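Local atomic coordinates of endoglucanase EG-II (Hypocrea jecorina, PDB entry 3QR3), a protein that hydrolyses internal beta-1,4-glycosidic bonds of cellulose, acting as an endoglucanase through a TIM-barrel catalytic domain of glycoside hydrolase family 5. Residues Ala98-Ile104 / Ser140-Ile146; Val166-Asn171 / Val204-Asp208; Ser176-Pro182 / Asn213-Asp217. All coordinates share one frame; numbering follows the deposited sequence. Where two conformers were deposited one is given.

Contact 1: residues Ala98-Ile104 / Ser140-Ile146; sequences AYCIVDI and SRVWFGI. With SO4 (sulfate ion), chain E.
Ile101 runs alongside Trp143, its partner on the adjacent parallel strand, with Ile101 CG1 over one face of the indole and 3.7 Å from Trp143 CG. Setting Trp143 CG opposite its backbone N (chi1 -180°) keeps the ring beside the isoleucine, and its NE1 bonds to the hydroxyl of Ser180. On the other face of the sheet, Val102 CG2 meets Val142 CG1 at 4.0 Å, beneath helices 80-95 and 122-136. Backbone bonds tie the two strands together, including Trp143 N to Cys100 O at 2.8 Å and Val102 N to Trp143 O at 3.0 Å. Farther out, Arg141 CG makes a CH-pi contact over one face of the Tyr99 ring. A bend at chi3 (-74°) carries the guanidinium on to the polar edge, where NH1 bonds Ala98 O at 2.8 Å and also Leu94 O, while NE and NH2 hold O4 and O1 of a sulfate probably from the crystallisation liquor. With a leucine at Arg141, both carbonyls would probably lose this donor and the sulfate its two-pronged grip. Such a parallel pair, joined through helix 122-136, is the repeating beta-alpha-beta element of a TIM barrel.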
loop_
_atom_site.group_PDB
_atom_site.type_symbol
_atom_site.label_atom_id
_atom_site.label_comp_id
_atom_site.label_asym_id
_atom_site.label_seq_id
_atom_site.Cartn_x
_atom_site.Cartn_y
_atom_site.Cartn_z
ATOM N N ALA A 98 -11.155 8.129 6.904
ATOM C CA ALA A 98 -10.615 7.193 5.919
ATOM C C ALA A 98 -10.079 5.933 6.580
ATOM O O ALA A 98 -9.857 5.901 7.787
ATOM C CB ALA A 98 -9.512 7.853 5.090
ATOM N N TYR A 99 -9.894 4.893 5.772
ATOM C CA TYR A 99 -9.086 3.740 6.143
ATOM C C TYR A 99 -7.644 4.063 5.822
ATOM O O TYR A 99 -7.366 4.775 4.852
ATOM C CB TYR A 99 -9.524 2.511 5.355
ATOM C CG TYR A 99 -10.678 1.790 5.988
ATOM C CD1 TYR A 99 -11.951 2.335 5.972
ATOM C CD2 TYR A 99 -10.495 0.557 6.599
ATOM C CE1 TYR A 99 -13.021 1.666 6.552
ATOM C CE2 TYR A 99 -11.548 -0.111 7.181
ATOM C CZ TYR A 99 -12.809 0.447 7.155
ATOM O OH TYR A 99 -13.860 -0.225 7.733
ATOM N N CYS A 100 -6.727 3.535 6.628
ATOM C CA CYS A 100 -5.325 3.901 6.512
ATOM C C CYS A 100 -4.426 2.675 6.493
ATOM O O CYS A 100 -4.340 1.937 7.474
ATOM C CB CYS A 100 -4.920 4.826 7.659
ATOM S SG CYS A 100 -4.065 6.316 7.098
ATOM N N ILE A 101 -3.755 2.470 5.364
ATOM C CA ILE A 101 -2.900 1.301 5.195
ATOM C C ILE A 101 -1.478 1.582 5.653
ATOM O O ILE A 101 -0.776 2.440 5.086
ATOM C CB ILE A 101 -2.869 0.812 3.734
ATOM C CG1 ILE A 101 -4.279 0.555 3.213
ATOM C CG2 ILE A 101 -2.015 -0.455 3.621
ATOM C CD1 ILE A 101 -4.327 0.190 1.733
ATOM N N VAL A 102 -1.068 0.874 6.698
ATOM C CA VAL A 102 0.308 0.928 7.171
ATOM C C VAL A 102 1.099 -0.027 6.291
ATOM O O VAL A 102 0.846 -1.230 6.289
ATOM C CB VAL A 102 0.393 0.516 8.655
ATOM C CG1 VAL A 102 1.864 0.355 9.113
ATOM C CG2 VAL A 102 -0.333 1.534 9.524
ATOM N N ASP A 103 2.021 0.511 5.503
ATOM C CA ASP A 103 2.733 -0.291 4.501
ATOM C C ASP A 103 4.218 -0.338 4.808
ATOM O O ASP A 103 4.898 0.690 4.766
ATOM C CB ASP A 103 2.504 0.278 3.093
ATOM C CG ASP A 103 3.648 -0.034 2.131
ATOM O OD1 ASP A 103 4.065 -1.208 2.051
ATOM O OD2 ASP A 103 4.122 0.897 1.435
ATOM N N ILE A 104 4.718 -1.527 5.130
ATOM C CA ILE A 104 6.148 -1.712 5.372
ATOM C C ILE A 104 6.834 -1.873 4.017
ATOM O O ILE A 104 6.649 -2.874 3.345
ATOM C CB ILE A 104 6.407 -2.929 6.280
ATOM C CG1 ILE A 104 5.659 -2.762 7.606
ATOM C CG2 ILE A 104 7.896 -3.080 6.572
ATOM C CD1 ILE A 104 6.109 -1.542 8.409
ATOM N N SER A 140 -10.171 0.306 14.242
ATOM C CA SER A 140 -10.586 -0.662 13.232
ATOM C C SER A 140 -10.346 -0.208 11.787
ATOM O O SER A 140 -10.484 -1.003 10.856
ATOM C CB SER A 140 -12.064 -1.028 13.423
ATOM O OG SER A 140 -12.894 0.062 13.054
ATOM N N ARG A 141 -9.989 1.055 11.588
ATOM C CA ARG A 141 -9.790 1.544 10.220
ATOM C C ARG A 141 -8.314 1.570 9.813
ATOM O O ARG A 141 -7.961 2.034 8.724
ATOM C CB ARG A 141 -10.458 2.910 10.012
ATOM C CG ARG A 141 -11.977 2.825 9.844
ATOM C CD ARG A 141 -12.628 4.198 9.666
ATOM N NE ARG A 141 -12.679 4.954 10.916
ATOM C CZ ARG A 141 -11.979 6.058 11.158
ATOM N NH1 ARG A 141 -11.162 6.551 10.233
ATOM N NH2 ARG A 141 -12.103 6.676 12.328
ATOM N N VAL A 142 -7.455 1.069 10.692
ATOM C CA VAL A 142 -6.069 0.828 10.322
ATOM C C VAL A 142 -6.022 -0.505 9.569
ATOM O O VAL A 142 -6.598 -1.501 10.000
ATOM C CB VAL A 142 -5.148 0.801 11.556
ATOM C CG1 VAL A 142 -3.758 0.283 11.193
ATOM C CG2 VAL A 142 -5.061 2.187 12.174
ATOM N N TRP A 143 -5.356 -0.506 8.428
ATOM C CA TRP A 143 -5.308 -1.675 7.557
ATOM C C TRP A 143 -3.849 -2.128 7.580
ATOM O O TRP A 143 -2.954 -1.306 7.364
ATOM C CB TRP A 143 -5.738 -1.234 6.151
ATOM C CG TRP A 143 -5.760 -2.299 5.107
ATOM C CD1 TRP A 143 -4.773 -3.199 4.826
ATOM C CD2 TRP A 143 -6.813 -2.551 4.171
ATOM N NE1 TRP A 143 -5.162 -4.018 3.786
ATOM C CE2 TRP A 143 -6.409 -3.639 3.368
ATOM C CE3 TRP A 143 -8.067 -1.977 3.946
ATOM C CZ2 TRP A 143 -7.211 -4.154 2.351
ATOM C CZ3 TRP A 143 -8.858 -2.484 2.937
ATOM C CH2 TRP A 143 -8.426 -3.561 2.147
ATOM N N PHE A 144 -3.593 -3.405 7.871
ATOM C CA PHE A 144 -2.213 -3.882 8.040
ATOM C C PHE A 144 -1.595 -4.368 6.717
ATOM O O PHE A 144 -1.890 -5.470 6.249
ATOM C CB PHE A 144 -2.138 -4.975 9.121
ATOM C CG PHE A 144 -2.565 -4.511 10.491
ATOM C CD1 PHE A 144 -1.652 -3.937 11.361
ATOM C CD2 PHE A 144 -3.880 -4.649 10.910
ATOM C CE1 PHE A 144 -2.042 -3.508 12.624
ATOM C CE2 PHE A 144 -4.272 -4.223 12.169
ATOM C CZ PHE A 144 -3.355 -3.647 13.022
ATOM N N GLY A 145 -0.752 -3.528 6.120
ATOM C CA GLY A 145 -0.101 -3.826 4.850
ATOM C C GLY A 145 1.221 -4.542 5.064
ATOM O O GLY A 145 2.313 -3.934 5.082
ATOM N N ILE A 146 1.112 -5.852 5.231
ATOM C CA ILE A 146 2.213 -6.688 5.720
ATOM C C ILE A 146 3.574 -6.410 5.087
ATOM O O ILE A 146 4.586 -6.305 5.790
ATOM C CB ILE A 146 1.843 -8.184 5.585
ATOM C CG1 ILE A 146 0.722 -8.518 6.569
ATOM C CG2 ILE A 146 3.053 -9.077 5.835
ATOM C CD1 ILE A 146 0.390 -10.034 6.649
HETATM S S SO4 E . -14.055 3.982 14.282
HETATM O O1 SO4 E . -14.201 5.418 14.015
HETATM O O2 SO4 E . -13.086 3.761 15.351
HETATM O O3 SO4 E . -15.331 3.422 14.692
HETATM O O4 SO4 E . -13.575 3.323 13.077
HETATM O O HOH W 1 -12.880 -2.106 9.681
HETATM O O HOH W 2 2.613 -3.175 2.422
#

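Contact 2: residues Val166-Asn171 / Val204-Asp208; sequences VTAIRN and VTNPD
Val166 and Arg170 stand one turn apart at the end of helix 155-171, linked by the bond from Arg170 N to Val166 O (3.1 Å), and face a loop that runs extended through Val204, Thr205 and Asn206 before bending at Pro207. The contact thus shows how an irregular segment can fit a helix mainly through side chains, with one backbone carbonyl taking part. At the apolar end, Val166 presents its two methyls to different partners. CG2 lies 3.9 Å from Val204 CG1, while CG1, placed opposite the backbone N (chi1 167°), reaches to 3.8 Å from Thr205 O. That same carbonyl oxygen also accepts a bond from Gln163 NE2, one turn earlier in the helix. Arg170 contributes both its aliphatic stem and its charged head. The stem crosses the proline ring at about a right angle, with Arg170 CG 3.6 Å from Pro207 CD. A bend at chi2 (-54°) then turns the chain, and the amide end of Asn206 comes to the edge of the guanidinium, near its plane, although the two flat groups are inclined by 49°. NH1 is engaged by the carbonyl oxygens of Ala174 and Gln177, which should limit how far the head can swing. At the outer margin, Asn171 and Pro207 brush past one another, running contrary ways, with Asn171 OD1 3.9 Å from Pro207 CG. The arrangement belongs to the outer layer of a TIM barrel, where the helix leading to strand 179-182 packs against the connection that leads into strand 214-219.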
loop_
_atom_site.group_PDB
_atom_site.type_symbol
_atom_site.label_atom_id
_atom_site.label_comp_id
_atom_site.label_asym_id
_atom_site.label_seq_id
_atom_site.Cartn_x
_atom_site.Cartn_y
_atom_site.Cartn_z
ATOM N N VAL A 166 -0.014 -12.720 10.402
ATOM C CA VAL A 166 -1.454 -12.646 10.667
ATOM C C VAL A 166 -1.790 -13.147 12.079
ATOM O O VAL A 166 -2.569 -12.529 12.807
ATOM C CB VAL A 166 -2.276 -13.420 9.623
ATOM C CG1 VAL A 166 -3.718 -13.597 10.108
ATOM C CG2 VAL A 166 -2.242 -12.688 8.279
ATOM N N THR A 167 -1.181 -14.254 12.478
ATOM C CA THR A 167 -1.422 -14.779 13.815
ATOM C C THR A 167 -0.983 -13.779 14.878
ATOM O O THR A 167 -1.684 -13.560 15.867
ATOM C CB THR A 167 -0.710 -16.121 14.029
ATOM O OG1 THR A 167 -1.112 -17.028 12.998
ATOM C CG2 THR A 167 -1.059 -16.711 15.403
ATOM N N ALA A 168 0.170 -13.155 14.663
ATOM C CA ALA A 168 0.673 -12.180 15.628
ATOM C C ALA A 168 -0.253 -10.975 15.739
ATOM O O ALA A 168 -0.496 -10.461 16.833
ATOM C CB ALA A 168 2.080 -11.741 15.270
ATOM N N ILE A 169 -0.766 -10.524 14.602
ATOM C CA ILE A 169 -1.595 -9.329 14.586
ATOM C C ILE A 169 -2.896 -9.590 15.350
ATOM O O ILE A 169 -3.325 -8.772 16.154
ATOM C CB ILE A 169 -1.910 -8.900 13.142
ATOM C CG1 ILE A 169 -0.632 -8.417 12.448
ATOM C CG2 ILE A 169 -3.001 -7.841 13.120
ATOM C CD1 ILE A 169 -0.826 -8.047 10.997
ATOM N N ARG A 170 -3.507 -10.742 15.097
ATOM C CA ARG A 170 -4.760 -11.107 15.750
ATOM C C ARG A 170 -4.572 -11.347 17.253
ATOM O O ARG A 170 -5.381 -10.894 18.067
ATOM C CB ARG A 170 -5.375 -12.346 15.083
ATOM C CG ARG A 170 -5.801 -12.158 13.622
ATOM C CD ARG A 170 -6.745 -10.965 13.428
ATOM N NE ARG A 170 -7.292 -10.929 12.070
ATOM C CZ ARG A 170 -7.746 -9.839 11.455
ATOM N NH1 ARG A 170 -7.714 -8.655 12.054
ATOM N NH2 ARG A 170 -8.220 -9.929 10.227
ATOM N N ASN A 171 -3.511 -12.072 17.609
ATOM C CA ASN A 171 -3.196 -12.350 19.008
ATOM C C ASN A 171 -2.869 -11.097 19.815
ATOM O O ASN A 171 -2.993 -11.099 21.038
ATOM C CB ASN A 171 -2.033 -13.344 19.119
ATOM C CG ASN A 171 -2.438 -14.774 18.762
ATOM O OD1 ASN A 171 -3.611 -15.077 18.566
ATOM N ND2 ASN A 171 -1.455 -15.653 18.674
ATOM N N VAL A 204 -3.745 -19.064 4.288
ATOM C CA VAL A 204 -3.541 -18.253 5.485
ATOM C C VAL A 204 -4.886 -17.986 6.147
ATOM O O VAL A 204 -5.841 -17.651 5.475
ATOM C CB VAL A 204 -2.827 -16.916 5.137
ATOM C CG1 VAL A 204 -2.749 -15.996 6.353
ATOM C CG2 VAL A 204 -1.440 -17.190 4.590
ATOM N N THR A 205 -4.967 -18.157 7.463
ATOM C CA THR A 205 -6.219 -17.947 8.164
ATOM C C THR A 205 -6.023 -17.189 9.461
ATOM O O THR A 205 -4.929 -17.151 9.995
ATOM C CB THR A 205 -6.895 -19.297 8.555
ATOM O OG1 THR A 205 -6.044 -20.021 9.461
ATOM C CG2 THR A 205 -7.205 -20.146 7.320
ATOM N N ASN A 206 -7.109 -16.620 9.971
ATOM C CA ASN A 206 -7.165 -16.113 11.334
ATOM C C ASN A 206 -7.098 -17.293 12.300
ATOM O O ASN A 206 -7.354 -18.427 11.905
ATOM C CB ASN A 206 -8.484 -15.369 11.558
ATOM C CG ASN A 206 -8.671 -14.200 10.600
ATOM O OD1 ASN A 206 -9.636 -14.153 9.832
ATOM N ND2 ASN A 206 -7.752 -13.255 10.647
ATOM N N PRO A 207 -6.773 -17.028 13.572
ATOM C CA PRO A 207 -6.733 -18.082 14.595
ATOM C C PRO A 207 -7.987 -18.953 14.618
ATOM O O PRO A 207 -7.873 -20.157 14.866
ATOM C CB PRO A 207 -6.621 -17.289 15.894
ATOM C CG PRO A 207 -5.825 -16.055 15.487
ATOM C CD PRO A 207 -6.281 -15.734 14.086
ATOM N N ASP A 208 -9.154 -18.367 14.365
ATOM C CA ASP A 208 -10.403 -19.133 14.400
ATOM C C ASP A 208 -10.623 -19.982 13.148
ATOM O O ASP A 208 -11.666 -20.607 12.998
ATOM C CB ASP A 208 -11.616 -18.216 14.660
ATOM C CG ASP A 208 -11.933 -17.287 13.483
ATOM O OD1 ASP A 208 -11.246 -17.359 12.441
ATOM O OD2 ASP A 208 -12.884 -16.482 13.601
#

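Contact 3: residues Ser176-Pro182 / Asn213-Asp217; sequences SQFISLP and NLIFD
Strands 179-182 and 214-219, the two ends of a beta-alpha-beta unit passing through helix 197-201, run parallel and next to each other, and their contact illustrates how such a pair serves two environments at once. The backbone ladder begins with Ile179 N giving a bond to Asn213 O at 2.9 Å, continues through Ile215 N to Ile179 O, goes on with Leu181 N to Ile215 O at 2.8 Å, and closes with Asp217 N to Leu181 O. On one face of the sheet the side chains are hydrocarbon. Ile179 and Leu214 extend together as neighbours, with Ile179 CB 3.9 Å from Leu214 CD2. Leu181 CD1 bridges two neighbours, meeting Leu214 CB at 4.0 Å and Phe216 CE1 at 3.9 Å. Helix 155-171 covers Ile179 and Leu181 here. The other face carries Ser180, Ile215 and Asp217. Ser180 OG donates to Asp217 OD2 across 2.8 Å, approaching on the anti side of the carboxylate and 26° out of its plane. Placing Asp217 CG opposite its backbone N (chi1 -168°) brings the carboxylate over to the serine. The other oxygen, OD1, is bonded to Thr259 OG1, so that each carboxylate oxygen has a partner, which should limit its rotation. Near the start of the pair, the Phe178 ring reaches Ile215, its CD1 3.7 Å from Ile215 CG1, and also touches the Asn213 amide, the two planes 73° apart. A hydrocarbon face turned out to the helices and a mixed inner face, here Ile215 and Phe178 beside the Ser180-Asp217 bond, fit adjacent strands of a TIM barrel, as in family 5 glycoside hydrolases.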
loop_
_atom_site.group_PDB
_atom_site.type_symbol
_atom_site.label_atom_id
_atom_site.label_comp_id
_atom_site.label_asym_id
_atom_site.label_seq_id
_atom_site.Cartn_x
_atom_site.Cartn_y
_atom_site.Cartn_z
ATOM N N SER A 176 -10.349 -6.763 14.455
ATOM C CA SER A 176 -11.386 -6.218 13.582
ATOM C C SER A 176 -10.845 -5.753 12.227
ATOM O O SER A 176 -11.610 -5.546 11.294
ATOM C CB SER A 176 -12.091 -5.044 14.269
ATOM O OG SER A 176 -11.225 -3.919 14.361
ATOM N N GLN A 177 -9.529 -5.590 12.123
ATOM C CA GLN A 177 -8.938 -4.867 10.998
ATOM C C GLN A 177 -8.745 -5.717 9.747
ATOM O O GLN A 177 -8.587 -6.932 9.834
ATOM C CB GLN A 177 -7.579 -4.284 11.412
ATOM C CG GLN A 177 -7.652 -3.143 12.419
ATOM C CD GLN A 177 -7.711 -3.609 13.872
ATOM O OE1 GLN A 177 -7.914 -4.788 14.161
ATOM N NE2 GLN A 177 -7.532 -2.672 14.795
ATOM N N PHE A 178 -8.744 -5.068 8.583
ATOM C CA PHE A 178 -8.270 -5.696 7.351
ATOM C C PHE A 178 -6.768 -5.965 7.428
ATOM O O PHE A 178 -6.003 -5.164 7.988
ATOM C CB PHE A 178 -8.523 -4.791 6.131
ATOM C CG PHE A 178 -9.974 -4.664 5.735
ATOM C CD1 PHE A 178 -10.690 -5.766 5.279
ATOM C CD2 PHE A 178 -10.610 -3.426 5.785
ATOM C CE1 PHE A 178 -12.010 -5.642 4.896
ATOM C CE2 PHE A 178 -11.938 -3.293 5.407
ATOM C CZ PHE A 178 -12.639 -4.395 4.954
ATOM N N ILE A 179 -6.342 -7.072 6.829
ATOM C CA ILE A 179 -4.926 -7.399 6.725
ATOM C C ILE A 179 -4.618 -7.787 5.275
ATOM O O ILE A 179 -5.333 -8.582 4.685
ATOM C CB ILE A 179 -4.534 -8.563 7.663
ATOM C CG1 ILE A 179 -4.864 -8.224 9.116
ATOM C CG2 ILE A 179 -3.048 -8.876 7.537
ATOM C CD1 ILE A 179 -4.618 -9.390 10.081
ATOM N N SER A 180 -3.567 -7.207 4.701
ATOM C CA SER A 180 -3.148 -7.525 3.337
ATOM C C SER A 180 -2.347 -8.811 3.266
ATOM O O SER A 180 -1.520 -9.079 4.139
ATOM C CB SER A 180 -2.244 -6.419 2.793
ATOM O OG SER A 180 -2.956 -5.220 2.588
ATOM N N LEU A 181 -2.574 -9.592 2.210
ATOM C CA LEU A 181 -1.733 -10.746 1.901
ATOM C C LEU A 181 -0.993 -10.480 0.582
ATOM O O LEU A 181 -1.587 -10.565 -0.493
ATOM C CB LEU A 181 -2.592 -12.017 1.788
ATOM C CG LEU A 181 -3.537 -12.322 2.956
ATOM C CD1 LEU A 181 -4.352 -13.583 2.699
ATOM C CD2 LEU A 181 -2.758 -12.441 4.277
ATOM N N PRO A 182 0.307 -10.137 0.655
ATOM C CA PRO A 182 1.044 -9.831 -0.580
ATOM C C PRO A 182 1.811 -11.017 -1.162
ATOM O O PRO A 182 2.433 -11.782 -0.418
ATOM C CB PRO A 182 2.018 -8.753 -0.116
ATOM C CG PRO A 182 2.382 -9.226 1.303
ATOM C CD PRO A 182 1.117 -9.863 1.862
ATOM N N ASN A 213 -11.615 -10.893 6.518
ATOM C CA ASN A 213 -10.831 -9.656 6.500
ATOM C C ASN A 213 -9.367 -9.819 6.096
ATOM O O ASN A 213 -8.526 -8.954 6.366
ATOM C CB ASN A 213 -10.971 -8.928 7.838
ATOM C CG ASN A 213 -12.344 -8.294 8.004
ATOM O OD1 ASN A 213 -13.022 -7.987 7.019
ATOM N ND2 ASN A 213 -12.766 -8.111 9.249
ATOM N N LEU A 214 -9.071 -10.925 5.428
ATOM C CA LEU A 214 -7.740 -11.170 4.906
ATOM C C LEU A 214 -7.860 -10.965 3.416
ATOM O O LEU A 214 -8.492 -11.756 2.717
ATOM C CB LEU A 214 -7.266 -12.592 5.238
ATOM C CG LEU A 214 -7.201 -12.965 6.722
ATOM C CD1 LEU A 214 -6.648 -14.387 6.909
ATOM C CD2 LEU A 214 -6.366 -11.966 7.527
ATOM N N ILE A 215 -7.272 -9.874 2.936
ATOM C CA ILE A 215 -7.518 -9.405 1.587
ATOM C C ILE A 215 -6.262 -9.555 0.755
ATOM O O ILE A 215 -5.184 -9.176 1.200
ATOM C CB ILE A 215 -7.934 -7.917 1.618
ATOM C CG1 ILE A 215 -9.072 -7.704 2.633
ATOM C CG2 ILE A 215 -8.295 -7.416 0.209
ATOM C CD1 ILE A 215 -10.352 -8.508 2.315
ATOM N N PHE A 216 -6.390 -10.110 -0.447
ATOM C CA PHE A 216 -5.223 -10.228 -1.310
ATOM C C PHE A 216 -4.793 -8.841 -1.787
ATOM O O PHE A 216 -5.614 -8.041 -2.208
ATOM C CB PHE A 216 -5.491 -11.172 -2.482
ATOM C CG PHE A 216 -5.773 -12.605 -2.054
ATOM C CD1 PHE A 216 -4.808 -13.349 -1.378
ATOM C CD2 PHE A 216 -6.992 -13.196 -2.331
ATOM C CE1 PHE A 216 -5.061 -14.665 -0.985
ATOM C CE2 PHE A 216 -7.256 -14.507 -1.948
ATOM C CZ PHE A 216 -6.286 -15.248 -1.272
ATOM N N ASP A 217 -3.499 -8.561 -1.706
ATOM C CA ASP A 217 -2.982 -7.216 -1.995
ATOM C C ASP A 217 -2.160 -7.285 -3.280
ATOM O O ASP A 217 -1.104 -7.910 -3.295
ATOM C CB ASP A 217 -2.084 -6.786 -0.821
ATOM C CG ASP A 217 -1.725 -5.316 -0.839
ATOM O OD1 ASP A 217 -1.578 -4.751 -1.944
ATOM O OD2 ASP A 217 -1.565 -4.732 0.264
#

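How the contacts relate
The three contacts form one continuous sector of the barrel. Contacts 1 and 3, with centres about 9 Å apart, join directly: Phe144 O lies 2.9 Å from Ser180 N, a probable hydrogen bond linking strand 142-145 to strand 179-182. Contact 2 lies outside both, about 16 Å from contact 1 and 11 Å from contact 3, again between centres. Its helix packs inward on contact 1, Phe144 CB being 3.8 Å from Ile169 CD1, and reaches contact 3 where Arg170 CZ comes within 3.4 Å of Ile179 CD1. In TIM-barrel enzymes the active site lies at the C-terminal ends of the strands, so the sulfate beside Arg141 marks the opposite end.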